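PDB 4FMV: glucuronoarabinoxylan endo-1,4-beta-xylanase from Clostridium papyrosolvens, which hydrolyses internal beta-1,4 linkages in xylan as a family 30 subfamily 8 endoxylanase, and may also attack beta-1,4-glucans such as cellulose. Local coordinates for residues G27-D31 and Y32-S36; I250-S253 and M254-N258. One frame throughout, in Å; residues are numbered along the deposited sequence.

Contact 1 (G27-D31 and Y32-S36)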
ATOM      1  N   GLY A  27      16.144  -9.135   5.394  1.00 12.64           N
ATOM      2  CA  GLY A  27      16.621 -10.508   5.406  1.00 13.39           C
ATOM      3  C   GLY A  27      15.426 -11.446   5.515  1.00 13.32           C
ATOM      4  O   GLY A  27      14.382 -11.228   4.874  1.00  7.94           O
ATOM      5  N   THR A  28      15.581 -12.487   6.332  1.00 12.41           N
ATOM      6  CA  THR A  28      14.500 -13.416   6.610  1.00 13.94           C
ATOM      7  C   THR A  28      13.805 -12.996   7.894  1.00 15.99           C
ATOM      8  O   THR A  28      14.381 -13.099   8.985  1.00 13.16           O
ATOM      9  CB  THR A  28      15.058 -14.832   6.748  1.00 14.59           C
ATOM     10  OG1 THR A  28      15.791 -15.138   5.558  1.00 14.42           O
ATOM     11  CG2 THR A  28      13.936 -15.880   6.958  1.00 13.01           C
ATOM     12  N   ILE A  29      12.557 -12.534   7.762  1.00 15.23           N
ATOM     13  CA  ILE A  29      11.801 -12.056   8.914  1.00 12.26           C
ATOM     14  C   ILE A  29      11.294 -13.259   9.746  1.00 12.86           C
ATOM     15  O   ILE A  29      10.954 -14.314   9.179  1.00 11.46           O
ATOM     16  CB  ILE A  29      10.652 -11.152   8.468  1.00 10.09           C
ATOM     17  CG1 ILE A  29      11.214  -9.924   7.713  1.00 10.17           C
ATOM     18  CG2 ILE A  29       9.832 -10.731   9.643  1.00 10.45           C
ATOM     19  CD1 ILE A  29      10.161  -8.841   7.304  1.00  6.94           C
ATOM     20  N   SER A  30      11.279 -13.112  11.076  1.00  9.24           N
ATOM     21  CA  SER A  30      10.880 -14.220  11.957  1.00 13.90           C
ATOM     22  C   SER A  30       9.390 -14.556  11.849  1.00 13.31           C
ATOM     23  O   SER A  30       8.574 -13.717  11.453  1.00  8.77           O
ATOM     24  CB  SER A  30      11.214 -13.889  13.409  1.00 15.30           C
ATOM     25  OG  SER A  30      10.393 -12.827  13.885  1.00 14.77           O
ATOM     26  N   ASP A  31       9.020 -15.779  12.211  1.00 11.52           N
ATOM     27  CA  ASP A  31       7.605 -16.088  12.325  1.00 14.11           C
ATOM     28  C   ASP A  31       6.953 -15.125  13.306  1.00 12.97           C
ATOM     29  O   ASP A  31       5.832 -14.692  13.090  1.00 14.11           O
ATOM     30  CB  ASP A  31       7.372 -17.524  12.809  1.00 20.31           C
ATOM     31  CG  ASP A  31       7.198 -18.508  11.666  1.00 23.76           C
ATOM     32  OD1 ASP A  31       6.511 -18.181  10.670  1.00 21.55           O
ATOM     33  OD2 ASP A  31       7.761 -19.609  11.767  1.00 24.69           O
ATOM     34  N   TYR A  32       7.648 -14.801  14.395  1.00 10.77           N
ATOM     35  CA  TYR A  32       7.069 -13.937  15.424  1.00 12.78           C
ATOM     36  C   TYR A  32       6.569 -12.612  14.818  1.00 13.25           C
ATOM     37  O   TYR A  32       5.431 -12.160  15.049  1.00 10.82           O
ATOM     38  CB  TYR A  32       8.130 -13.644  16.496  1.00 14.62           C
ATOM     39  CG  TYR A  32       7.630 -12.905  17.720  1.00 17.72           C
ATOM     40  CD1 TYR A  32       6.269 -12.813  18.006  1.00 16.34           C
ATOM     41  CD2 TYR A  32       8.528 -12.310  18.607  1.00 16.04           C
ATOM     42  CE1 TYR A  32       5.817 -12.158  19.143  1.00 16.04           C
ATOM     43  CE2 TYR A  32       8.085 -11.647  19.733  1.00 15.84           C
ATOM     44  CZ  TYR A  32       6.728 -11.575  19.999  1.00 16.86           C
ATOM     45  OH  TYR A  32       6.303 -10.911  21.129  1.00 16.34           O
ATOM     46  N   VAL A  33       7.435 -11.965  14.062  1.00 10.26           N
ATOM     47  CA  VAL A  33       7.088 -10.656  13.511  1.00  9.79           C
ATOM     48  C   VAL A  33       5.988 -10.748  12.445  1.00 12.47           C
ATOM     49  O   VAL A  33       5.052  -9.943  12.440  1.00 13.17           O
ATOM     50  CB  VAL A  33       8.328  -9.970  12.960  1.00  8.90           C
ATOM     51  CG1 VAL A  33       7.937  -8.719  12.141  1.00  7.25           C
ATOM     52  CG2 VAL A  33       9.250  -9.608  14.126  1.00  8.74           C
ATOM     53  N   MET A  34       6.093 -11.736  11.555  1.00 13.33           N
ATOM     54  CA  MET A  34       5.058 -11.983  10.539  1.00 11.81           C
ATOM     55  C   MET A  34       3.713 -12.370  11.164  1.00 11.65           C
ATOM     56  O   MET A  34       2.650 -11.954  10.677  1.00 12.01           O
ATOM     57  CB  MET A  34       5.520 -13.045   9.531  1.00  9.89           C
ATOM     58  CG  MET A  34       6.758 -12.608   8.745  1.00  8.72           C
ATOM     59  SD  MET A  34       6.541 -11.011   7.869  1.00 13.57           S
ATOM     60  CE  MET A  34       5.557 -11.565   6.467  1.00  8.63           C
ATOM     61  N   ASN A  35       3.756 -13.143  12.254  1.00 10.89           N
ATOM     62  CA  ASN A  35       2.523 -13.524  12.970  1.00 14.02           C
ATOM     63  C   ASN A  35       1.869 -12.330  13.633  1.00 12.57           C
ATOM     64  O   ASN A  35       0.639 -12.220  13.664  1.00 13.04           O
ATOM     65  CB  ASN A  35       2.777 -14.635  14.009  1.00 15.48           C
ATOM     66  CG  ASN A  35       3.116 -15.973  13.369  1.00 16.63           C
ATOM     67  OD1 ASN A  35       2.887 -16.180  12.173  1.00 18.16           O
ATOM     68  ND2 ASN A  35       3.672 -16.897  14.170  1.00 16.18           N
ATOM     69  N   SER A  36       2.688 -11.419  14.154  1.00 11.55           N
ATOM     70  CA  SER A  36       2.154 -10.203  14.765  1.00 10.28           C
ATOM     71  C   SER A  36       1.512  -9.308  13.708  1.00 10.77           C
ATOM     72  O   SER A  36       0.400  -8.809  13.895  1.00 12.71           O
ATOM     73  CB  SER A  36       3.253  -9.432  15.508  1.00  9.83           C
ATOM     74  OG  SER A  36       3.726 -10.148  16.644  1.00 10.92           O
TER
HETATM   75  O   HOH W   1       4.573 -16.297  10.309  1.00 15.25           O
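Ile29 reaches across the start of helix 31-40 to meet Val33 and Met34, and together with Ser30 it shows how a helix N-terminus is built: an N-cap flanked by a hydrophobic staple, here at the head of the first outer helix of the (beta/alpha)8 barrel. The staple joins the residue before the cap to the fourth residue of the helix. Its working atom is Ile29 CG2, which lies 3.7 Å from Met34 CG and an equal 3.7 Å from Val33 CB, so one methyl fills the notch between two neighbouring helical side chains. Ile29 crosses each of them at about a right angle. Met34 also lays its SD against that methyl. Beyond the staple, Ile29 and Val33 both pack on Ile267, so the buried side of the helix start faces the loop after the eighth barrel strand.

The cap itself is polar. With chi1 at 68°, Ser30 OG is tucked between its own backbone N and carbonyl carbon, and from there it accepts the amide of Val33, OG to N 3.1 Å with an N-H...O angle of 163°. Val33 offers no polar side chain in return, so there is no reciprocal capping box. Ser30 O receives Met34 N at 3.2 Å, the first turn of the helix.

On the flank toward helix 67-78, where Asp31 touches Lys75, Asn35 folds its amide back over the preceding turn, its CG beside its own backbone N (chi1 -69°). A water lies between the Asp31 carboxylate and this amide. Asn35 N donates to Asp31 O at 2.7 Å, while Asn35 CG rests 3.0 Å from that same oxygen.

Contact 2 (I250-S253 and M254-N258)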
ATOM      1  N   ILE A 250      -3.483   7.941   5.535  1.00  5.79           N
ATOM      2  CA  ILE A 250      -4.172   6.753   5.041  1.00  5.52           C
ATOM      3  C   ILE A 250      -5.626   7.091   4.718  1.00  8.53           C
ATOM      4  O   ILE A 250      -6.153   6.684   3.684  1.00 11.54           O
ATOM      5  CB  ILE A 250      -4.087   5.559   6.020  1.00  7.86           C
ATOM      6  CG1 ILE A 250      -2.621   5.219   6.314  1.00  5.17           C
ATOM      7  CG2 ILE A 250      -4.795   4.349   5.427  1.00 10.06           C
ATOM      8  CD1 ILE A 250      -2.425   4.208   7.487  1.00  4.54           C
ATOM      9  N   HIS A 251      -6.261   7.860   5.594  1.00 11.34           N
ATOM     10  CA  HIS A 251      -7.600   8.383   5.322  1.00 12.50           C
ATOM     11  C   HIS A 251      -7.632   9.108   3.982  1.00 11.96           C
ATOM     12  O   HIS A 251      -8.515   8.859   3.154  1.00 11.69           O
ATOM     13  CB  HIS A 251      -8.035   9.321   6.459  1.00 12.74           C
ATOM     14  CG  HIS A 251      -9.202  10.194   6.114  1.00 12.88           C
ATOM     15  ND1 HIS A 251     -10.491   9.902   6.508  1.00 11.39           N
ATOM     16  CD2 HIS A 251      -9.271  11.355   5.421  1.00 12.00           C
ATOM     17  CE1 HIS A 251     -11.305  10.849   6.071  1.00 11.13           C
ATOM     18  NE2 HIS A 251     -10.593  11.742   5.408  1.00 10.36           N
ATOM     19  N   ASP A 252      -6.663   9.994   3.752  1.00 12.38           N
ATOM     20  CA  ASP A 252      -6.639  10.804   2.525  1.00 10.15           C
ATOM     21  C   ASP A 252      -6.423   9.916   1.288  1.00 10.59           C
ATOM     22  O   ASP A 252      -7.008  10.144   0.235  1.00 11.57           O
ATOM     23  CB  ASP A 252      -5.553  11.891   2.607  1.00 12.44           C
ATOM     24  CG  ASP A 252      -5.937  13.072   3.529  1.00 13.46           C
ATOM     25  OD1 ASP A 252      -7.129  13.404   3.624  1.00 13.02           O
ATOM     26  OD2 ASP A 252      -5.037  13.682   4.159  1.00 13.12           O
ATOM     27  N   SER A 253      -5.592   8.888   1.419  1.00  9.91           N
ATOM     28  CA  SER A 253      -5.358   7.955   0.313  1.00 11.22           C
ATOM     29  C   SER A 253      -6.641   7.205  -0.053  1.00 11.33           C
ATOM     30  O   SER A 253      -6.866   6.901  -1.218  1.00 11.44           O
ATOM     31  CB  SER A 253      -4.261   6.934   0.664  1.00 13.25           C
ATOM     32  OG  SER A 253      -4.755   5.941   1.547  1.00 11.72           O
ATOM     33  N   MET A 254      -7.465   6.903   0.952  1.00 12.89           N
ATOM     34  CA  MET A 254      -8.739   6.222   0.750  1.00 13.69           C
ATOM     35  C   MET A 254      -9.810   7.159   0.206  1.00 15.07           C
ATOM     36  O   MET A 254     -10.538   6.803  -0.715  1.00 15.76           O
ATOM     37  CB  MET A 254      -9.236   5.609   2.073  1.00 11.90           C
ATOM     38  CG  MET A 254      -8.402   4.426   2.572  1.00  8.30           C
ATOM     39  SD  MET A 254      -8.530   2.966   1.515  1.00 12.02           S
ATOM     40  CE  MET A 254      -6.908   2.820   0.783  1.00  8.64           C
ATOM     41  N   VAL A 255      -9.904   8.352   0.794  1.00 13.39           N
ATOM     42  CA  VAL A 255     -11.020   9.265   0.542  1.00 13.36           C
ATOM     43  C   VAL A 255     -10.771  10.196  -0.661  1.00 15.29           C
ATOM     44  O   VAL A 255     -11.541  10.209  -1.626  1.00 18.93           O
ATOM     45  CB  VAL A 255     -11.440  10.033   1.835  1.00 12.07           C
ATOM     46  CG1 VAL A 255     -12.437  11.177   1.509  1.00 16.19           C
ATOM     47  CG2 VAL A 255     -12.043   9.057   2.865  1.00 10.31           C
ATOM     48  N   THR A 256      -9.731  11.015  -0.582  1.00 13.13           N
ATOM     49  CA  THR A 256      -9.314  11.805  -1.742  1.00 13.97           C
ATOM     50  C   THR A 256      -8.674  10.967  -2.865  1.00 14.76           C
ATOM     51  O   THR A 256      -8.963  11.175  -4.045  1.00 15.99           O
ATOM     52  CB  THR A 256      -8.372  12.931  -1.316  1.00 11.24           C
ATOM     53  OG1 THR A 256      -9.073  13.748  -0.381  1.00 12.31           O
ATOM     54  CG2 THR A 256      -7.995  13.816  -2.516  1.00 12.29           C
ATOM     55  N   GLY A 257      -7.818  10.015  -2.504  1.00 13.52           N
ATOM     56  CA  GLY A 257      -7.113   9.240  -3.508  1.00 13.34           C
ATOM     57  C   GLY A 257      -7.935   8.131  -4.146  1.00 12.46           C
ATOM     58  O   GLY A 257      -7.638   7.696  -5.266  1.00 12.92           O
ATOM     59  N   ASN A 258      -8.978   7.680  -3.451  1.00 10.86           N
ATOM     60  CA  ASN A 258      -9.769   6.520  -3.901  1.00 11.00           C
ATOM     61  C   ASN A 258      -8.895   5.296  -4.184  1.00 11.49           C
ATOM     62  O   ASN A 258      -9.203   4.449  -5.024  1.00 12.99           O
ATOM     63  CB  ASN A 258     -10.653   6.850  -5.108  1.00 13.53           C
ATOM     64  CG  ASN A 258     -11.832   7.728  -4.735  1.00 17.90           C
ATOM     65  OD1 ASN A 258     -12.870   7.243  -4.284  1.00 17.58           O
ATOM     66  ND2 ASN A 258     -11.672   9.031  -4.908  1.00 21.15           N
TER
HETATM   67  O   HOH W   2      -9.267  13.044   2.017  1.00 13.27           O
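Val255 sets its CG2 methyl over one face of the His251 imidazole, a CH-pi contact between residues one helical turn apart. The methyl lies 4.0 Å from the ring centroid and is shifted toward the rim, where CE1 is its nearest ring atom at 3.7 Å. His251 swings its ring into this position with CG anti to the backbone N (chi1 164°), and Asp252 OD1 borders the ring in plane. In the backbone of the same turn, Val255 N donates to His251 O at 2.8 Å.

All this occurs at the C-terminal end of helix 240-255, the crossover between strands 227-232 and 261-266 of the beta/alpha barrel. Here Ile250 O serves two donors: Met254 N, and Ser253 OG at 2.7 Å, whose hydroxyl is turned back onto the preceding turn. Met254, bent along its length, brings CE close to that hydroxyl and also packs on Ile16 and Phe19 of strand 11-22.

Past Val255 the spacing widens. Gly257 N bonds to Asp252 O at 2.9 Å, five residues back instead of the alpha-helical four, and Gly257 CA closes to 3.3 Å from Ser253 O. Asp252 OD2 forms a salt bridge with Lys248, while its OD1 takes a water at 2.7 Å that also reaches Thr256 OG1. Asn258 then turns the chain with positive phi, its OD1 held by Arg300.

Contact 1 comes first along the chain, opening helix 31-40, and contact 2 follows more than two hundred residues later, where helix 240-255 runs out. Their centres are 29 Å apart, on opposite sides of the chain's centre, and their nearest atoms stay about 15 Å apart. Even so, both belong to the seam of the (beta/alpha)8 catalytic domain, where the first strand, 11-22, pairs with the eighth, 261-266, to close the ring. The helix of contact 1 follows the first strand, whereas that of contact 2 leads into the eighth. Contact 1 thus lies toward the C-terminal ends of the barrel strands and contact 2, bordering strand 311-318 of the appended beta region, toward their N-terminal ends.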